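Local coordinates for carbohydrate kinase, pfkB family (Enterococcus faecalis, PDB 3KTN), which probably phosphorylates 2-keto-3-deoxygluconate as a sugar kinase of the PfkB (ribokinase-like) family and binds a magnesium ion, at residues 43-49 / 284-288; 53-57 / 120-126; 76-80 / 126-130; 301-306 / 325-329. The contacts are given in a common frame with arbitrary orientation. Numbering follows the deposited sequence.

Interaction 1: 43-49 / 284-288; sequences NLAHFQL and AGILY
Tyr288 lays one face of its ring against Phe47, CD1 3.8 Å from Phe47 CB, the rings meeting obliquely with centroids 5.1 Å apart and planes at 44°. In the α/β PfkB (ribokinase-like) fold this joins the body of helix 278-291, carrying Tyr288 (chi1 t), to the C-terminal end of helix 36-46, just past which lies Phe47 (chi1 m). There Gln48 takes positive phi (74°) and closes a Schellman motif, with Leu49 N bonding to Leu44 O (3.1 Å) and Gln48 N to Ala45 O (2.9 Å). The backbones are closest at Leu44 and Ala284, CA to CA 5.9 Å, a spacing that small Ala284 permits. Leu44 (m, t) reaches Ala284 CB with its CD2 (4.1 Å) and Leu287 CD1 with its CD1 (4.2 Å); Leu49 CD1 meets the Tyr288 ring edge, 4.1 Å from CD1. No hydrogen bond joins the segments; one water, 2.8 Å from both Phe47 O, to which it donates, and Tyr288 OH, gives these groups a polar partner within a buried, largely apolar contact.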
loop_
_atom_site.group_PDB
_atom_site.type_symbol
_atom_site.label_atom_id
_atom_site.label_comp_id
_atom_site.label_asym_id
_atom_site.label_seq_id
_atom_site.Cartn_x
_atom_site.Cartn_y
_atom_site.Cartn_z
ATOM N N ASN A 43 -23.352 8.685 -11.280
ATOM C CA ASN A 43 -24.396 8.509 -10.279
ATOM C C ASN A 43 -25.716 8.112 -10.945
ATOM O O ASN A 43 -26.412 7.215 -10.468
ATOM C CB ASN A 43 -24.590 9.792 -9.468
ATOM C CG ASN A 43 -25.264 9.534 -8.136
ATOM O OD1 ASN A 43 -25.788 8.441 -7.892
ATOM N ND2 ASN A 43 -25.257 10.534 -7.264
ATOM N N LEU A 44 -26.061 8.785 -12.042
ATOM C CA LEU A 44 -27.295 8.477 -12.767
ATOM C C LEU A 44 -27.256 7.043 -13.323
ATOM O O LEU A 44 -28.276 6.355 -13.353
ATOM C CB LEU A 44 -27.508 9.489 -13.900
ATOM C CG LEU A 44 -27.837 10.917 -13.443
ATOM C CD1 LEU A 44 -27.911 11.855 -14.641
ATOM C CD2 LEU A 44 -29.158 10.914 -12.680
ATOM N N ALA A 45 -26.081 6.590 -13.757
ATOM C CA ALA A 45 -25.958 5.225 -14.269
ATOM C C ALA A 45 -26.182 4.261 -13.104
ATOM O O ALA A 45 -26.771 3.192 -13.270
ATOM C CB ALA A 45 -24.576 5.006 -14.890
ATOM N N HIS A 46 -25.715 4.641 -11.920
ATOM C CA HIS A 46 -25.910 3.799 -10.748
ATOM C C HIS A 46 -27.374 3.817 -10.325
ATOM O O HIS A 46 -27.825 2.941 -9.588
ATOM C CB HIS A 46 -25.013 4.254 -9.593
ATOM C CG HIS A 46 -23.651 3.635 -9.622
ATOM N ND1 HIS A 46 -22.749 3.873 -10.637
ATOM C CD2 HIS A 46 -23.066 2.728 -8.803
ATOM C CE1 HIS A 46 -21.669 3.136 -10.445
ATOM N NE2 HIS A 46 -21.840 2.432 -9.339
ATOM N N PHE A 47 -28.106 4.829 -10.786
ATOM C CA PHE A 47 -29.528 4.932 -10.491
ATOM C C PHE A 47 -30.272 4.178 -11.594
ATOM O O PHE A 47 -31.503 4.194 -11.665
ATOM C CB PHE A 47 -29.984 6.397 -10.454
ATOM C CG PHE A 47 -29.574 7.139 -9.206
ATOM C CD1 PHE A 47 -29.351 6.462 -8.007
ATOM C CD2 PHE A 47 -29.474 8.530 -9.214
ATOM C CE1 PHE A 47 -29.039 7.160 -6.830
ATOM C CE2 PHE A 47 -29.163 9.234 -8.045
ATOM C CZ PHE A 47 -28.945 8.544 -6.852
ATOM N N GLN A 48 -29.495 3.531 -12.460
ATOM C CA GLN A 48 -30.008 2.719 -13.556
ATOM C C GLN A 48 -30.613 3.427 -14.767
ATOM O O GLN A 48 -31.546 2.925 -15.383
ATOM C CB GLN A 48 -30.998 1.685 -13.013
ATOM C CG GLN A 48 -30.384 0.792 -11.946
ATOM C CD GLN A 48 -31.267 -0.383 -11.588
ATOM O OE1 GLN A 48 -31.491 -1.277 -12.405
ATOM N NE2 GLN A 48 -31.775 -0.390 -10.358
ATOM N N LEU A 49 -30.078 4.591 -15.109
ATOM C CA LEU A 49 -30.542 5.303 -16.285
ATOM C C LEU A 49 -29.444 5.096 -17.313
ATOM O O LEU A 49 -28.304 4.805 -16.953
ATOM C CB LEU A 49 -30.702 6.797 -16.000
ATOM C CG LEU A 49 -31.743 7.191 -14.955
ATOM C CD1 LEU A 49 -31.821 8.708 -14.875
ATOM C CD2 LEU A 49 -33.098 6.611 -15.332
ATOM N N ALA A 284 -27.653 14.957 -9.489
ATOM C CA ALA A 284 -28.044 13.636 -9.977
ATOM C C ALA A 284 -29.350 13.209 -9.331
ATOM O O ALA A 284 -30.193 12.581 -9.971
ATOM C CB ALA A 284 -26.954 12.609 -9.674
ATOM N N GLY A 285 -29.508 13.544 -8.054
ATOM C CA GLY A 285 -30.721 13.195 -7.343
ATOM C C GLY A 285 -31.911 13.975 -7.878
ATOM O O GLY A 285 -33.018 13.436 -7.990
ATOM N N ILE A 286 -31.688 15.249 -8.195
ATOM C CA ILE A 286 -32.743 16.103 -8.735
ATOM C C ILE A 286 -33.163 15.578 -10.102
ATOM O O ILE A 286 -34.348 15.393 -10.365
ATOM C CB ILE A 286 -32.267 17.571 -8.895
ATOM C CG1 ILE A 286 -32.005 18.199 -7.521
ATOM C CG2 ILE A 286 -33.300 18.373 -9.673
ATOM C CD1 ILE A 286 -33.173 18.100 -6.540
ATOM N N LEU A 287 -32.185 15.334 -10.971
ATOM C CA LEU A 287 -32.479 14.817 -12.302
ATOM C C LEU A 287 -33.190 13.475 -12.235
ATOM O O LEU A 287 -34.089 13.206 -13.029
ATOM C CB LEU A 287 -31.196 14.686 -13.129
ATOM C CG LEU A 287 -30.560 16.025 -13.501
ATOM C CD1 LEU A 287 -29.396 15.828 -14.460
ATOM C CD2 LEU A 287 -31.621 16.904 -14.142
ATOM N N TYR A 288 -32.790 12.627 -11.290
ATOM C CA TYR A 288 -33.425 11.321 -11.156
ATOM C C TYR A 288 -34.888 11.491 -10.778
ATOM O O TYR A 288 -35.755 10.780 -11.289
ATOM C CB TYR A 288 -32.748 10.469 -10.082
ATOM C CG TYR A 288 -33.375 9.098 -9.989
ATOM C CD1 TYR A 288 -33.256 8.189 -11.041
ATOM C CD2 TYR A 288 -34.152 8.734 -8.888
ATOM C CE1 TYR A 288 -33.900 6.950 -11.001
ATOM C CE2 TYR A 288 -34.797 7.501 -8.839
ATOM C CZ TYR A 288 -34.668 6.616 -9.898
ATOM O OH TYR A 288 -35.312 5.396 -9.860
HETATM O O HOH W 1 -34.182 3.488 -11.538
#

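Interaction 2: 53-57 / 120-126; sequences LITKL and DYDFEAF
In the α/β fold of the PfkB kinases, this contact covers one side of strand 50-57 with the turn leading into helix 123-127. Residues 53-57 are extended, so Ile54 and Lys56 point toward 120-126 while Thr55 points away; the nearest CA pairs are Ile54-Tyr121 (8.2 Å) and Lys56-Asp120 (9.1 Å). Lys56 (m, m, t, t) runs across the Tyr121 ring: its CE lies over the face, 3.9 Å from the centroid, a CH-pi contact, and NZ, 4.5 Å from the ring centroid, makes an off-centre cation-pi contact. The same NZ donates to Asp120 O (2.9 Å). Ile54 (m, t) packs against three rings, CG2 3.6 Å from Tyr121 CD1 and 4.3 Å from Phe123 CE1, CD1 3.9 Å from Phe126 CD2. Asp122 is the N-cap, its OD1 accepting from Ala125 N (2.9 Å). Tyr121 OH bonds to Ser116, and its ring meets Phe8 edge-to-face. Strand 50-57 pairs with strands 4-8 and 80-82 in the central sheet, and helix 36-46 packs on Leu53.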
loop_
_atom_site.group_PDB
_atom_site.type_symbol
_atom_site.label_atom_id
_atom_site.label_comp_id
_atom_site.label_asym_id
_atom_site.label_seq_id
_atom_site.Cartn_x
_atom_site.Cartn_y
_atom_site.Cartn_z
ATOM N N LEU A 53 -21.341 10.069 -22.154
ATOM C CA LEU A 53 -20.584 11.303 -22.055
ATOM C C LEU A 53 -20.069 11.748 -23.414
ATOM O O LEU A 53 -19.490 10.957 -24.157
ATOM C CB LEU A 53 -19.397 11.123 -21.102
ATOM C CG LEU A 53 -18.502 12.345 -20.891
ATOM C CD1 LEU A 53 -19.313 13.455 -20.229
ATOM C CD2 LEU A 53 -17.310 11.967 -20.014
ATOM N N ILE A 54 -20.287 13.019 -23.733
ATOM C CA ILE A 54 -19.814 13.578 -24.987
ATOM C C ILE A 54 -18.593 14.415 -24.637
ATOM O O ILE A 54 -18.706 15.426 -23.950
ATOM C CB ILE A 54 -20.881 14.484 -25.645
ATOM C CG1 ILE A 54 -22.178 13.698 -25.838
ATOM C CG2 ILE A 54 -20.368 14.999 -26.982
ATOM C CD1 ILE A 54 -23.346 14.538 -26.334
ATOM N N THR A 55 -17.426 13.991 -25.107
ATOM C CA THR A 55 -16.190 14.698 -24.814
ATOM C C THR A 55 -15.086 14.092 -25.672
ATOM O O THR A 55 -15.354 13.264 -26.539
ATOM C CB THR A 55 -15.813 14.522 -23.321
ATOM O OG1 THR A 55 -14.732 15.398 -22.974
ATOM C CG2 THR A 55 -15.390 13.085 -23.066
ATOM N N LYS A 56 -13.849 14.506 -25.425
ATOM C CA LYS A 56 -12.702 13.967 -26.151
ATOM C C LYS A 56 -11.638 13.517 -25.157
ATOM O O LYS A 56 -11.507 14.086 -24.068
ATOM C CB LYS A 56 -12.063 15.019 -27.071
ATOM C CG LYS A 56 -12.970 15.596 -28.153
ATOM C CD LYS A 56 -13.392 14.557 -29.181
ATOM C CE LYS A 56 -14.243 15.205 -30.282
ATOM N NZ LYS A 56 -14.937 14.199 -31.131
ATOM N N LEU A 57 -10.887 12.494 -25.542
ATOM C CA LEU A 57 -9.782 11.985 -24.738
ATOM C C LEU A 57 -8.663 11.680 -25.718
ATOM O O LEU A 57 -8.919 11.239 -26.841
ATOM C CB LEU A 57 -10.182 10.722 -23.965
ATOM C CG LEU A 57 -11.041 10.966 -22.717
ATOM C CD1 LEU A 57 -11.412 9.636 -22.060
ATOM C CD2 LEU A 57 -10.273 11.835 -21.748
ATOM N N ASP A 120 -16.056 19.079 -34.284
ATOM C CA ASP A 120 -15.476 17.780 -33.960
ATOM C C ASP A 120 -16.536 16.838 -33.392
ATOM O O ASP A 120 -16.284 15.647 -33.225
ATOM C CB ASP A 120 -14.344 17.927 -32.941
ATOM C CG ASP A 120 -13.189 18.753 -33.464
ATOM O OD1 ASP A 120 -12.735 18.491 -34.598
ATOM O OD2 ASP A 120 -12.727 19.659 -32.737
ATOM N N TYR A 121 -17.722 17.368 -33.107
ATOM C CA TYR A 121 -18.803 16.565 -32.539
ATOM C C TYR A 121 -20.014 16.435 -33.455
ATOM O O TYR A 121 -20.464 17.417 -34.044
ATOM C CB TYR A 121 -19.273 17.176 -31.218
ATOM C CG TYR A 121 -18.210 17.309 -30.147
ATOM C CD1 TYR A 121 -17.902 16.244 -29.292
ATOM C CD2 TYR A 121 -17.536 18.514 -29.965
ATOM C CE1 TYR A 121 -16.946 16.390 -28.276
ATOM C CE2 TYR A 121 -16.589 18.670 -28.966
ATOM C CZ TYR A 121 -16.297 17.612 -28.123
ATOM O OH TYR A 121 -15.359 17.800 -27.134
ATOM N N ASP A 122 -20.555 15.226 -33.554
ATOM C CA ASP A 122 -21.734 15.002 -34.378
ATOM C C ASP A 122 -22.957 15.135 -33.483
ATOM O O ASP A 122 -23.648 14.152 -33.216
ATOM C CB ASP A 122 -21.707 13.605 -34.995
ATOM C CG ASP A 122 -22.723 13.445 -36.117
ATOM O OD1 ASP A 122 -23.862 13.939 -35.970
ATOM O OD2 ASP A 122 -22.381 12.818 -37.142
ATOM N N PHE A 123 -23.222 16.355 -33.025
ATOM C CA PHE A 123 -24.352 16.616 -32.136
ATOM C C PHE A 123 -25.688 16.133 -32.681
ATOM O O PHE A 123 -26.532 15.646 -31.926
ATOM C CB PHE A 123 -24.441 18.108 -31.807
ATOM C CG PHE A 123 -23.281 18.625 -30.996
ATOM C CD1 PHE A 123 -22.853 17.950 -29.855
ATOM C CD2 PHE A 123 -22.632 19.800 -31.358
ATOM C CE1 PHE A 123 -21.795 18.438 -29.088
ATOM C CE2 PHE A 123 -21.574 20.299 -30.597
ATOM C CZ PHE A 123 -21.155 19.615 -29.458
ATOM N N GLU A 124 -25.880 16.273 -33.989
ATOM C CA GLU A 124 -27.117 15.841 -34.634
ATOM C C GLU A 124 -27.377 14.369 -34.323
ATOM O O GLU A 124 -28.455 14.000 -33.857
ATOM C CB GLU A 124 -27.011 16.020 -36.151
ATOM C CG GLU A 124 -26.801 17.450 -36.619
ATOM C CD GLU A 124 -28.105 18.177 -36.882
ATOM O OE1 GLU A 124 -28.922 17.663 -37.677
ATOM O OE2 GLU A 124 -28.313 19.263 -36.302
ATOM N N ALA A 125 -26.377 13.534 -34.587
ATOM C CA ALA A 125 -26.486 12.099 -34.350
ATOM C C ALA A 125 -26.690 11.742 -32.881
ATOM O O ALA A 125 -27.437 10.813 -32.560
ATOM C CB ALA A 125 -25.248 11.395 -34.883
ATOM N N PHE A 126 -26.029 12.477 -31.989
ATOM C CA PHE A 126 -26.143 12.201 -30.560
ATOM C C PHE A 126 -27.524 12.552 -30.036
ATOM O O PHE A 126 -28.179 11.729 -29.390
ATOM C CB PHE A 126 -25.096 12.985 -29.763
ATOM C CG PHE A 126 -23.698 12.844 -30.290
ATOM C CD1 PHE A 126 -23.304 11.698 -30.977
ATOM C CD2 PHE A 126 -22.765 13.855 -30.086
ATOM C CE1 PHE A 126 -22.000 11.560 -31.449
ATOM C CE2 PHE A 126 -21.457 13.726 -30.552
ATOM C CZ PHE A 126 -21.075 12.576 -31.238
#

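Interaction 3: 76-80 / 126-130; sequences SDQWV and FLAEV
Aromatic contact dominates where loop 76-80, linking helix 61-72 to the sheet's outermost strand 80-82, meets helix 123-127 and the turn after it. Trp79 (chi1 m, chi2 -35°) lies with one face against Phe126 (chi1 m), CA to CA 7.8 Å: the five-membered ring and the phenyl ring meet obliquely, centroids 4.0 Å apart and planes at 35°, and Phe126 CB sits almost on the normal of the six-membered ring, 4.0 Å from its centroid, a CH-pi contact. Apolar contacts follow the indole edge, where Trp79 CZ3 reaches Val130 CG1 at 3.6 Å and Trp79 CH2 reaches Glu129 CB at 4.0 Å. Hydrogen bonds lie within the segments. A type I turn, Asp77 to Val80 (Val80 N to Asp77 O 3.1 Å), presents Trp79; overlapping its start, Gln78 N donates to Ser76 OG (3.3 Å), an ST turn. Another type I turn, Leu127 to Val130, brings Glu129 and Val130 to the indole. At the surface beside strand 50-57, Ala52 touches Trp79 and Ile54 Phe126, while Leu127 faces helix 144-159.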
loop_
_atom_site.group_PDB
_atom_site.type_symbol
_atom_site.label_atom_id
_atom_site.label_comp_id
_atom_site.label_asym_id
_atom_site.label_seq_id
_atom_site.Cartn_x
_atom_site.Cartn_y
_atom_site.Cartn_z
ATOM N N SER A 76 -21.613 5.047 -20.966
ATOM C CA SER A 76 -21.245 4.638 -22.315
ATOM C C SER A 76 -20.143 5.572 -22.798
ATOM O O SER A 76 -20.206 6.784 -22.578
ATOM C CB SER A 76 -22.443 4.754 -23.261
ATOM O OG SER A 76 -22.031 4.551 -24.605
ATOM N N ASP A 77 -19.143 5.009 -23.464
ATOM C CA ASP A 77 -18.031 5.789 -23.983
ATOM C C ASP A 77 -18.128 5.896 -25.509
ATOM O O ASP A 77 -17.169 6.288 -26.169
ATOM C CB ASP A 77 -16.706 5.113 -23.596
ATOM C CG ASP A 77 -16.518 3.768 -24.285
ATOM O OD1 ASP A 77 -17.533 3.158 -24.676
ATOM O OD2 ASP A 77 -15.365 3.315 -24.429
ATOM N N GLN A 78 -19.286 5.546 -26.062
ATOM C CA GLN A 78 -19.488 5.584 -27.512
ATOM C C GLN A 78 -19.234 6.957 -28.130
ATOM O O GLN A 78 -18.692 7.052 -29.230
ATOM C CB GLN A 78 -20.907 5.129 -27.862
ATOM C CG GLN A 78 -22.004 6.025 -27.294
ATOM C CD GLN A 78 -23.401 5.508 -27.593
ATOM O OE1 GLN A 78 -23.746 5.256 -28.752
ATOM N NE2 GLN A 78 -24.214 5.353 -26.551
ATOM N N TRP A 79 -19.613 8.019 -27.425
ATOM C CA TRP A 79 -19.419 9.364 -27.950
ATOM C C TRP A 79 -18.180 10.083 -27.433
ATOM O O TRP A 79 -18.098 11.308 -27.493
ATOM C CB TRP A 79 -20.672 10.214 -27.710
ATOM C CG TRP A 79 -21.881 9.641 -28.398
ATOM C CD1 TRP A 79 -21.904 8.986 -29.599
ATOM C CD2 TRP A 79 -23.233 9.662 -27.929
ATOM N NE1 TRP A 79 -23.182 8.593 -29.903
ATOM C CE2 TRP A 79 -24.021 8.989 -28.896
ATOM C CE3 TRP A 79 -23.859 10.174 -26.784
ATOM C CZ2 TRP A 79 -25.405 8.824 -28.756
ATOM C CZ3 TRP A 79 -25.236 10.010 -26.644
ATOM C CH2 TRP A 79 -25.993 9.336 -27.626
ATOM N N VAL A 80 -17.221 9.321 -26.914
ATOM C CA VAL A 80 -15.967 9.897 -26.443
ATOM C C VAL A 80 -15.013 9.759 -27.624
ATOM O O VAL A 80 -14.626 8.646 -27.972
ATOM C CB VAL A 80 -15.377 9.114 -25.243
ATOM C CG1 VAL A 80 -14.029 9.698 -24.863
ATOM C CG2 VAL A 80 -16.330 9.166 -24.056
ATOM N N PHE A 126 -26.029 12.477 -31.989
ATOM C CA PHE A 126 -26.143 12.201 -30.560
ATOM C C PHE A 126 -27.524 12.552 -30.036
ATOM O O PHE A 126 -28.179 11.729 -29.390
ATOM C CB PHE A 126 -25.096 12.985 -29.763
ATOM C CG PHE A 126 -23.698 12.844 -30.290
ATOM C CD1 PHE A 126 -23.304 11.698 -30.977
ATOM C CD2 PHE A 126 -22.765 13.855 -30.086
ATOM C CE1 PHE A 126 -22.000 11.560 -31.449
ATOM C CE2 PHE A 126 -21.457 13.726 -30.552
ATOM C CZ PHE A 126 -21.075 12.576 -31.238
ATOM N N LEU A 127 -27.956 13.778 -30.313
ATOM C CA LEU A 127 -29.258 14.253 -29.862
ATOM C C LEU A 127 -30.384 13.309 -30.271
ATOM O O LEU A 127 -31.367 13.156 -29.548
ATOM C CB LEU A 127 -29.514 15.659 -30.407
ATOM C CG LEU A 127 -28.642 16.752 -29.782
ATOM C CD1 LEU A 127 -28.766 18.043 -30.578
ATOM C CD2 LEU A 127 -29.062 16.968 -28.335
ATOM N N ALA A 128 -30.226 12.662 -31.421
ATOM C CA ALA A 128 -31.235 11.734 -31.922
ATOM C C ALA A 128 -31.403 10.501 -31.038
ATOM O O ALA A 128 -32.399 9.787 -31.145
ATOM C CB ALA A 128 -30.883 11.303 -33.344
ATOM N N GLU A 129 -30.440 10.251 -30.156
ATOM C CA GLU A 129 -30.520 9.083 -29.289
ATOM C C GLU A 129 -30.667 9.374 -27.800
ATOM O O GLU A 129 -30.614 8.457 -26.981
ATOM C CB GLU A 129 -29.302 8.190 -29.521
ATOM C CG GLU A 129 -29.302 7.510 -30.880
ATOM C CD GLU A 129 -28.036 6.718 -31.131
ATOM O OE1 GLU A 129 -27.696 5.848 -30.297
ATOM O OE2 GLU A 129 -27.379 6.964 -32.165
ATOM N N VAL A 130 -30.860 10.640 -27.446
ATOM C CA VAL A 130 -31.017 11.013 -26.043
ATOM C C VAL A 130 -32.269 11.851 -25.836
ATOM O O VAL A 130 -32.744 12.503 -26.765
ATOM C CB VAL A 130 -29.800 11.820 -25.533
ATOM C CG1 VAL A 130 -28.535 10.988 -25.660
ATOM C CG2 VAL A 130 -29.669 13.120 -26.311
#

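Interaction 4: 301-306 / 325-329; sequences TFATVN and VNHVL
Two helical segments, 301-306 and 325-329, cross nearly at right angles, their axes 9.7 Å apart at closest approach with a signed angle of 98°. Their backbones come nearest at Asn306 and Val325, CA to CA 6.2 Å. Val325 (chi1 t) is the main bump of the second helix, entering a hollow formed by Phe302, Val305 and Asn306, residues spaced three and four apart on the first. Its CG1 stands over one face of the Phe302 ring, 3.9 Å from the centroid in a CH-pi contact, and also 3.9 Å from Val305 CG1, while its CG2 lies 3.6 Å from Asn306 OD1. Phe302 (chi1 t) forms one wall of this hollow, and Asn326 ND2 sits at the edge of its ring, 3.8 Å from CD1. In return Val305 (chi1 t) projects among Val325, Val328 and Leu329: its CG1 is 3.9 Å from Val328 CG1 and its CG2 3.4 Å from Leu329 CD2. Leu329 (m, t) then bridges to Thr301, CD2 to CG2 3.6 Å, at the outer margin. The fit rests on apolar shape, with no hydrogen bond across; Asn306 instead bonds to Thr320 and Ala281. Helix 296-310 is thus held between helix 278-291, which meets Ala303, and helix 322-330, with Arg268 of strand 262-269 touching Val305, Val328 and Leu329, and Ile98 of a second subunit packing on Val328.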
loop_
_atom_site.group_PDB
_atom_site.type_symbol
_atom_site.label_atom_id
_atom_site.label_comp_id
_atom_site.label_asym_id
_atom_site.label_seq_id
_atom_site.Cartn_x
_atom_site.Cartn_y
_atom_site.Cartn_z
ATOM N N THR A 301 -35.985 15.913 -1.260
ATOM C CA THR A 301 -35.632 15.107 -0.095
ATOM C C THR A 301 -34.629 14.026 -0.506
ATOM O O THR A 301 -33.607 13.821 0.147
ATOM C CB THR A 301 -36.868 14.409 0.508
ATOM O OG1 THR A 301 -37.710 15.384 1.132
ATOM C CG2 THR A 301 -36.445 13.378 1.540
ATOM N N PHE A 302 -34.939 13.342 -1.601
ATOM C CA PHE A 302 -34.094 12.286 -2.122
ATOM C C PHE A 302 -32.710 12.836 -2.491
ATOM O O PHE A 302 -31.687 12.258 -2.124
ATOM C CB PHE A 302 -34.755 11.682 -3.356
ATOM C CG PHE A 302 -33.975 10.569 -3.984
ATOM C CD1 PHE A 302 -34.188 9.249 -3.603
ATOM C CD2 PHE A 302 -33.037 10.838 -4.970
ATOM C CE1 PHE A 302 -33.475 8.209 -4.196
ATOM C CE2 PHE A 302 -32.316 9.804 -5.570
ATOM C CZ PHE A 302 -32.541 8.487 -5.180
ATOM N N ALA A 303 -32.692 13.957 -3.207
ATOM C CA ALA A 303 -31.452 14.584 -3.650
ATOM C C ALA A 303 -30.561 15.099 -2.515
ATOM O O ALA A 303 -29.335 15.001 -2.594
ATOM C CB ALA A 303 -31.769 15.716 -4.620
ATOM N N THR A 304 -31.171 15.652 -1.470
ATOM C CA THR A 304 -30.412 16.172 -0.340
ATOM C C THR A 304 -29.721 15.025 0.402
ATOM O O THR A 304 -28.552 15.138 0.779
ATOM C CB THR A 304 -31.323 16.963 0.636
ATOM O OG1 THR A 304 -32.042 17.967 -0.093
ATOM C CG2 THR A 304 -30.491 17.655 1.711
ATOM N N VAL A 305 -30.436 13.919 0.599
ATOM C CA VAL A 305 -29.856 12.760 1.265
ATOM C C VAL A 305 -28.697 12.231 0.409
ATOM O O VAL A 305 -27.647 11.858 0.928
ATOM C CB VAL A 305 -30.903 11.643 1.464
ATOM C CG1 VAL A 305 -30.232 10.367 1.970
ATOM C CG2 VAL A 305 -31.958 12.105 2.460
ATOM N N ASN A 306 -28.888 12.211 -0.905
ATOM C CA ASN A 306 -27.844 11.744 -1.803
ATOM C C ASN A 306 -26.622 12.648 -1.662
ATOM O O ASN A 306 -25.485 12.179 -1.669
ATOM C CB ASN A 306 -28.332 11.755 -3.254
ATOM C CG ASN A 306 -27.485 10.870 -4.153
ATOM O OD1 ASN A 306 -27.163 9.742 -3.787
ATOM N ND2 ASN A 306 -27.130 11.369 -5.332
ATOM N N VAL A 325 -30.182 5.131 -0.918
ATOM C CA VAL A 325 -30.711 6.427 -0.500
ATOM C C VAL A 325 -32.021 6.230 0.262
ATOM O O VAL A 325 -32.224 6.815 1.327
ATOM C CB VAL A 325 -30.974 7.345 -1.720
ATOM C CG1 VAL A 325 -31.518 8.686 -1.257
ATOM C CG2 VAL A 325 -29.690 7.532 -2.523
ATOM N N ASN A 326 -32.908 5.406 -0.292
ATOM C CA ASN A 326 -34.199 5.129 0.334
ATOM C C ASN A 326 -34.020 4.429 1.676
ATOM O O ASN A 326 -34.814 4.628 2.589
ATOM C CB ASN A 326 -35.067 4.268 -0.592
ATOM C CG ASN A 326 -35.651 5.062 -1.750
ATOM O OD1 ASN A 326 -36.090 4.491 -2.749
ATOM N ND2 ASN A 326 -35.671 6.382 -1.614
ATOM N N HIS A 327 -32.983 3.604 1.795
ATOM C CA HIS A 327 -32.738 2.910 3.055
ATOM C C HIS A 327 -32.351 3.930 4.121
ATOM O O HIS A 327 -32.749 3.819 5.279
ATOM C CB HIS A 327 -31.638 1.861 2.889
ATOM C CG HIS A 327 -31.252 1.182 4.169
ATOM N ND1 HIS A 327 -30.415 1.767 5.098
ATOM C CD2 HIS A 327 -31.619 -0.011 4.689
ATOM C CE1 HIS A 327 -30.285 0.961 6.137
ATOM N NE2 HIS A 327 -31.006 -0.125 5.914
ATOM N N VAL A 328 -31.583 4.940 3.735
ATOM C CA VAL A 328 -31.191 5.964 4.697
ATOM C C VAL A 328 -32.437 6.734 5.149
ATOM O O VAL A 328 -32.595 7.035 6.331
ATOM C CB VAL A 328 -30.165 6.942 4.086
ATOM C CG1 VAL A 328 -29.882 8.077 5.054
ATOM C CG2 VAL A 328 -28.880 6.198 3.763
ATOM N N LEU A 329 -33.328 7.036 4.209
ATOM C CA LEU A 329 -34.557 7.764 4.534
ATOM C C LEU A 329 -35.514 6.928 5.381
ATOM O O LEU A 329 -36.040 7.396 6.388
ATOM C CB LEU A 329 -35.277 8.195 3.251
ATOM C CG LEU A 329 -34.723 9.412 2.511
ATOM C CD1 LEU A 329 -35.408 9.555 1.162
ATOM C CD2 LEU A 329 -34.940 10.659 3.358
#

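In the fold
Interactions 1 and 4 touch, centres 12 Å apart: Ile286 CD1 lies 3.4 Å from Ala303 CB, and Phe47 CZ 3.7 Å from Asn306 ND2. Magnesium, bound at Asp274 and Ile276, is about 9 Å from the side chain of Asn43 and about 10 Å from that of Asn306, so both contacts stand back from the metal site and supply no ligand. Interactions 2 and 3 form a second cluster, centres 7 Å apart, sharing Phe126, which Ile54 and Trp79 both touch. The clusters are well separated, interactions 2 and 4 lying 33 Å apart between centres, but helix 36-46 leads directly into strand 50-57 and so connects interaction 1 to interaction 2.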